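Local coordinates for nuclease-like protein (Chaetomium thermophilum, PDB 6GRC) that probably acts as a structure-selective nuclease of the XPG family, cutting 5'-flaps and Holliday junctions with the help of bound divalent metal ions, at residues A219-E224 with Q241-E246. Sequence-based numbering, arbitrary orientation.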
loop_
_atom_site.group_PDB
_atom_site.type_symbol
_atom_site.label_atom_id
_atom_site.label_comp_id
_atom_site.label_asym_id
_atom_site.label_seq_id
_atom_site.Cartn_x
_atom_site.Cartn_y
_atom_site.Cartn_z
ATOM N N ALA A 219 -0.528 -30.434 -8.773
ATOM C CA ALA A 219 -0.811 -31.826 -8.401
ATOM C C ALA A 219 -1.427 -31.973 -7.005
ATOM O O ALA A 219 -2.121 -32.951 -6.725
ATOM C CB ALA A 219 0.454 -32.660 -8.494
ATOM N N GLY A 220 -1.151 -31.012 -6.130
ATOM C CA GLY A 220 -1.833 -30.907 -4.845
ATOM C C GLY A 220 -0.939 -31.097 -3.638
ATOM O O GLY A 220 -1.435 -31.133 -2.504
ATOM N N PHE A 221 0.371 -31.195 -3.863
ATOM C CA PHE A 221 1.314 -31.498 -2.783
ATOM C C PHE A 221 1.371 -30.442 -1.674
ATOM O O PHE A 221 1.735 -30.760 -0.542
ATOM C CB PHE A 221 2.710 -31.771 -3.351
ATOM C CG PHE A 221 2.812 -33.086 -4.063
ATOM C CD1 PHE A 221 3.089 -34.251 -3.354
ATOM C CD2 PHE A 221 2.603 -33.173 -5.434
ATOM C CE1 PHE A 221 3.179 -35.470 -4.006
ATOM C CE2 PHE A 221 2.689 -34.390 -6.092
ATOM C CZ PHE A 221 2.980 -35.538 -5.377
ATOM N N GLY A 222 1.011 -29.198 -2.003
ATOM C CA GLY A 222 1.005 -28.102 -1.038
ATOM C C GLY A 222 -0.219 -28.069 -0.134
ATOM O O GLY A 222 -0.126 -27.667 1.031
ATOM N N LYS A 223 -1.372 -28.463 -0.671
ATOM C CA LYS A 223 -2.578 -28.631 0.143
ATOM C C LYS A 223 -2.304 -29.697 1.195
ATOM O O LYS A 223 -2.419 -29.457 2.397
ATOM C CB LYS A 223 -3.770 -29.058 -0.721
ATOM C CG LYS A 223 -4.279 -28.003 -1.696
ATOM C CD LYS A 223 -5.487 -28.492 -2.496
ATOM C CE LYS A 223 -5.137 -29.628 -3.454
ATOM N NZ LYS A 223 -6.276 -30.024 -4.334
ATOM N N GLU A 224 -1.900 -30.867 0.719
ATOM C CA GLU A 224 -1.620 -32.012 1.572
ATOM C C GLU A 224 -0.636 -31.657 2.682
ATOM O O GLU A 224 -0.845 -32.032 3.833
ATOM C CB GLU A 224 -1.065 -33.171 0.733
ATOM C CG GLU A 224 -2.034 -33.724 -0.307
ATOM C CD GLU A 224 -1.344 -34.520 -1.405
ATOM O OE1 GLU A 224 -0.134 -34.818 -1.278
ATOM O OE2 GLU A 224 -2.013 -34.859 -2.408
ATOM N N GLN A 241 7.703 -39.445 0.221
ATOM C CA GLN A 241 7.957 -40.581 -0.672
ATOM C C GLN A 241 6.902 -40.727 -1.786
ATOM O O GLN A 241 7.149 -41.435 -2.759
ATOM C CB GLN A 241 8.175 -41.889 0.114
ATOM C CG GLN A 241 7.013 -42.371 0.976
ATOM C CD GLN A 241 6.148 -43.421 0.298
ATOM O OE1 GLN A 241 6.575 -44.563 0.091
ATOM N NE2 GLN A 241 4.908 -43.046 -0.023
ATOM N N ARG A 242 5.752 -40.054 -1.669
ATOM C CA ARG A 242 4.829 -39.917 -2.810
ATOM C C ARG A 242 5.442 -38.942 -3.807
ATOM O O ARG A 242 5.578 -39.246 -4.992
ATOM C CB ARG A 242 3.449 -39.374 -2.414
ATOM C CG ARG A 242 2.743 -40.067 -1.262
ATOM C CD ARG A 242 1.263 -39.696 -1.144
ATOM N NE ARG A 242 0.922 -38.344 -1.601
ATOM C CZ ARG A 242 0.502 -38.035 -2.833
ATOM N NH1 ARG A 242 0.379 -38.972 -3.780
ATOM N NH2 ARG A 242 0.215 -36.771 -3.129
ATOM N N LEU A 243 5.832 -37.795 -3.292
ATOM C CA LEU A 243 6.413 -36.755 -4.092
ATOM C C LEU A 243 7.700 -37.206 -4.728
ATOM O O LEU A 243 7.939 -36.996 -5.892
ATOM C CB LEU A 243 6.702 -35.569 -3.196
ATOM C CG LEU A 243 7.224 -34.370 -3.946
ATOM C CD1 LEU A 243 6.246 -34.009 -5.038
ATOM C CD2 LEU A 243 7.414 -33.224 -2.990
ATOM N N LEU A 244 8.534 -37.822 -3.929
ATOM C CA LEU A 244 9.826 -38.284 -4.382
ATOM C C LEU A 244 9.649 -39.334 -5.493
ATOM O O LEU A 244 10.340 -39.291 -6.513
ATOM C CB LEU A 244 10.616 -38.825 -3.182
ATOM C CG LEU A 244 12.092 -39.227 -3.311
ATOM C CD1 LEU A 244 12.275 -40.697 -3.697
ATOM C CD2 LEU A 244 12.821 -38.310 -4.285
ATOM N N HIS A 245 8.709 -40.256 -5.305
ATOM C CA HIS A 245 8.422 -41.302 -6.302
ATOM C C HIS A 245 7.883 -40.683 -7.583
ATOM O O HIS A 245 8.240 -41.091 -8.689
ATOM C CB HIS A 245 7.419 -42.330 -5.736
ATOM C CG HIS A 245 6.690 -43.123 -6.778
ATOM N ND1 HIS A 245 7.205 -44.270 -7.342
ATOM C CD2 HIS A 245 5.472 -42.942 -7.345
ATOM C CE1 HIS A 245 6.343 -44.756 -8.218
ATOM N NE2 HIS A 245 5.282 -43.968 -8.239
ATOM N N GLU A 246 7.015 -39.696 -7.411
ATOM C CA GLU A 246 6.374 -39.020 -8.524
ATOM C C GLU A 246 7.378 -38.227 -9.361
ATOM O O GLU A 246 7.266 -38.187 -10.583
ATOM C CB GLU A 246 5.285 -38.098 -7.983
ATOM C CG GLU A 246 4.473 -37.373 -9.043
ATOM C CD GLU A 246 3.707 -38.308 -9.962
ATOM O OE1 GLU A 246 3.296 -39.407 -9.507
ATOM O OE2 GLU A 246 3.523 -37.926 -11.147
#
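With CG anti to its own carbonyl carbon (chi1 -72°), Phe221 reaches from the first turn of its short helix to Leu243, whose CG lies instead anti to the backbone N (chi1 -176°). These torsions bring methyl CD1 of Leu243 over the centre of the phenyl ring, 3.4 Å from the ring centroid and almost on the normal, a CH-pi contact shared about equally by all six ring carbons. Ring atom CE1 of Phe221 also comes within 3.5 Å of CA of Leu243, so the ring meets backbone too. Arg242, bent at chi3, lays its guanidinium nearly parallel to the ring, the planes 8° apart, but displaced: CE1 of Phe221 lies over the guanidinium, 3.4 Å from NH2 of Arg242, while that nitrogen sits oblique to the ring. The same nitrogen forms a salt bridge, donating to OE1 of Glu224 at 2.7 Å on the syn side of the carboxylate and close to the guanidinium plane. The arginine head thus has a ring carbon over one face and a carboxylate oxygen at its edge. CB of Glu246 adds a looser contact near CZ of Phe221; the Glu246 carboxylate bonds Ser252 and, more weakly, the backbone N of Phe254. Gly220, with positive phi, closes helix 210-219 in a Schellman motif and N-caps helix 221-226. Away from the metal-binding residues and about 9 Å at the nearest atom from the bound nucleic acid, that helix packs against helix 233-249, consistent with the H3TH region of this family, with Trp239 bonding to the Phe221 carbonyl oxygen.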